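PDB 1R5B: eukaryotic peptide chain release factor GTP-binding subunit from Schizosaccharomyces pombe, which is the GTP-binding subunit of a eukaryotic release factor, a translational GTPase related to elongation factor Tu that probably acts in ending protein synthesis. Local coordinates for residues A[208-213]-A[226-231]. Residues are numbered along the deposited sequence; the frame is centred on the assembly and turned at random.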
loop_
_atom_site.group_PDB
_atom_site.type_symbol
_atom_site.label_atom_id
_atom_site.label_comp_id
_atom_site.label_asym_id
_atom_site.label_seq_id
_atom_site.Cartn_x
_atom_site.Cartn_y
_atom_site.Cartn_z
ATOM N N ASP A 208 -24.857 13.260 2.594
ATOM C CA ASP A 208 -25.087 14.490 1.837
ATOM C C ASP A 208 -24.715 15.734 2.650
ATOM O O ASP A 208 -24.139 16.677 2.120
ATOM C CB ASP A 208 -26.553 14.596 1.387
ATOM C CG ASP A 208 -26.952 13.494 0.400
ATOM O OD1 ASP A 208 -26.117 12.587 0.126
ATOM O OD2 ASP A 208 -28.086 13.452 -0.147
ATOM N N LYS A 209 -25.039 15.718 3.936
ATOM C CA LYS A 209 -24.723 16.828 4.814
ATOM C C LYS A 209 -23.223 16.917 5.034
ATOM O O LYS A 209 -22.658 18.005 4.995
ATOM C CB LYS A 209 -25.454 16.667 6.152
ATOM C CG LYS A 209 -25.174 17.758 7.184
ATOM C CD LYS A 209 -25.739 19.104 6.767
ATOM C CE LYS A 209 -24.884 20.276 7.261
ATOM N NZ LYS A 209 -25.169 20.617 8.683
ATOM N N LEU A 210 -22.571 15.774 5.256
ATOM C CA LEU A 210 -21.135 15.769 5.502
ATOM C C LEU A 210 -20.395 16.241 4.241
ATOM O O LEU A 210 -19.424 16.990 4.311
ATOM C CB LEU A 210 -20.648 14.384 5.928
ATOM C CG LEU A 210 -20.694 14.120 7.426
ATOM C CD1 LEU A 210 -20.773 12.641 7.685
ATOM C CD2 LEU A 210 -19.478 14.698 8.118
ATOM N N SER A 211 -20.898 15.817 3.093
ATOM C CA SER A 211 -20.312 16.161 1.810
ATOM C C SER A 211 -20.323 17.677 1.574
ATOM O O SER A 211 -19.322 18.262 1.193
ATOM C CB SER A 211 -21.078 15.437 0.706
ATOM O OG SER A 211 -20.490 15.714 -0.536
ATOM N N MET A 212 -21.453 18.316 1.826
ATOM C CA MET A 212 -21.527 19.773 1.719
ATOM C C MET A 212 -20.615 20.461 2.752
ATOM O O MET A 212 -19.878 21.380 2.419
ATOM C CB MET A 212 -22.969 20.242 1.860
ATOM C CG MET A 212 -23.870 19.778 0.716
ATOM S SD MET A 212 -23.277 20.266 -0.930
ATOM C CE MET A 212 -24.167 21.733 -1.135
ATOM N N PHE A 213 -20.619 19.965 3.982
ATOM C CA PHE A 213 -19.941 20.633 5.083
ATOM C C PHE A 213 -18.422 20.512 4.968
ATOM O O PHE A 213 -17.710 21.476 5.199
ATOM C CB PHE A 213 -20.463 20.071 6.413
ATOM C CG PHE A 213 -19.813 20.648 7.645
ATOM C CD1 PHE A 213 -20.349 21.751 8.269
ATOM C CD2 PHE A 213 -18.691 20.044 8.204
ATOM C CE1 PHE A 213 -19.768 22.271 9.419
ATOM C CE2 PHE A 213 -18.107 20.559 9.345
ATOM C CZ PHE A 213 -18.648 21.677 9.951
ATOM N N VAL A 226 -13.305 11.536 -0.757
ATOM C CA VAL A 226 -13.914 11.021 0.459
ATOM C C VAL A 226 -14.593 9.698 0.170
ATOM O O VAL A 226 -15.302 9.563 -0.814
ATOM C CB VAL A 226 -14.935 12.025 1.054
ATOM C CG1 VAL A 226 -15.560 11.475 2.327
ATOM C CG2 VAL A 226 -14.276 13.359 1.340
ATOM N N LYS A 227 -14.330 8.717 1.021
ATOM C CA LYS A 227 -15.039 7.439 1.004
ATOM C C LYS A 227 -15.951 7.412 2.219
ATOM O O LYS A 227 -15.472 7.564 3.345
ATOM C CB LYS A 227 -14.052 6.256 1.088
ATOM C CG LYS A 227 -14.697 4.849 1.015
ATOM C CD LYS A 227 -15.498 4.702 -0.266
ATOM C CE LYS A 227 -15.807 3.272 -0.624
ATOM N NZ LYS A 227 -16.938 2.789 0.149
ATOM N N TYR A 228 -17.243 7.207 2.000
ATOM C CA TYR A 228 -18.204 7.049 3.102
ATOM C C TYR A 228 -18.521 5.568 3.296
ATOM O O TYR A 228 -18.620 4.811 2.317
ATOM C CB TYR A 228 -19.490 7.825 2.812
ATOM C CG TYR A 228 -19.268 9.311 2.729
ATOM C CD1 TYR A 228 -19.062 9.932 1.500
ATOM C CD2 TYR A 228 -19.237 10.094 3.879
ATOM C CE1 TYR A 228 -18.835 11.297 1.423
ATOM C CE2 TYR A 228 -19.011 11.465 3.810
ATOM C CZ TYR A 228 -18.810 12.054 2.581
ATOM O OH TYR A 228 -18.595 13.399 2.499
ATOM N N MET A 229 -18.679 5.156 4.555
ATOM C CA MET A 229 -19.020 3.770 4.881
ATOM C C MET A 229 -19.826 3.675 6.160
ATOM O O MET A 229 -19.440 4.252 7.174
ATOM C CB MET A 229 -17.761 2.939 5.057
ATOM C CG MET A 229 -17.599 1.927 3.954
ATOM S SD MET A 229 -16.131 0.985 4.092
ATOM C CE MET A 229 -14.970 2.199 4.183
ATOM N N PRO A 230 -20.935 2.940 6.120
ATOM C CA PRO A 230 -21.725 2.706 7.321
ATOM C C PRO A 230 -21.092 1.574 8.101
ATOM O O PRO A 230 -20.604 0.610 7.491
ATOM C CB PRO A 230 -23.081 2.298 6.765
ATOM C CG PRO A 230 -22.759 1.620 5.488
ATOM C CD PRO A 230 -21.528 2.272 4.949
ATOM N N VAL A 231 -21.037 1.743 9.416
ATOM C CA VAL A 231 -20.656 0.696 10.348
ATOM C C VAL A 231 -21.443 0.826 11.650
ATOM O O VAL A 231 -22.137 1.820 11.903
ATOM C CB VAL A 231 -19.159 0.751 10.711
ATOM C CG1 VAL A 231 -18.281 0.852 9.466
ATOM C CG2 VAL A 231 -18.866 1.917 11.638
#
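Helix 200-218 packs beside edge strand 226-230, and where Ser-211 comes nearest to Val-226 their CA atoms are still 8.3 Å apart, so one long side chain, Tyr-228, bridges the two backbones. Its CG lies anti to the carbonyl carbon (chi1 -64°), which sends the ring out from the strand to the helix. The hydroxyl end arrives against the helix backbone at Leu-210 and Ser-211, with Tyr-228 OH 3.3 Å from Ser-211 CA and 3.7 Å from Ser-211 CB. The small serine side chain probably lets the phenol oxygen come up to the helix backbone itself. Although Tyr-228 OH is also 3.4 Å from Ser-211 N, the angle is too poor for a hydrogen bond, and the hydroxyl bonds instead to Ser-222 OG. Ser-211 OG, anti to its own N (chi1 -178°), shares this partner through a weak hydrogen bond, so Ser-222 links the polar ends of both residues. Leu-210 supplies the apolar side: its CB meets Tyr-228 CE2 at 4.0 Å, approaching the ring obliquely, while its side chain also packs on Ile-188 of the neighbouring strand. Within the strand, Val-226 CG1 sits over one face of the ring, 3.3 Å above its plane and offset to the rim. Tyrosine suits the sheet margin, combining an apolar ring for the helix with a polar tip for Ser-222. Strand 184-189, helix 200-218 and strand 226-230 form the beta-alpha-beta crossover that ends the parallel part of the sheet in this P-loop GTPase domain of the elongation factor Tu family.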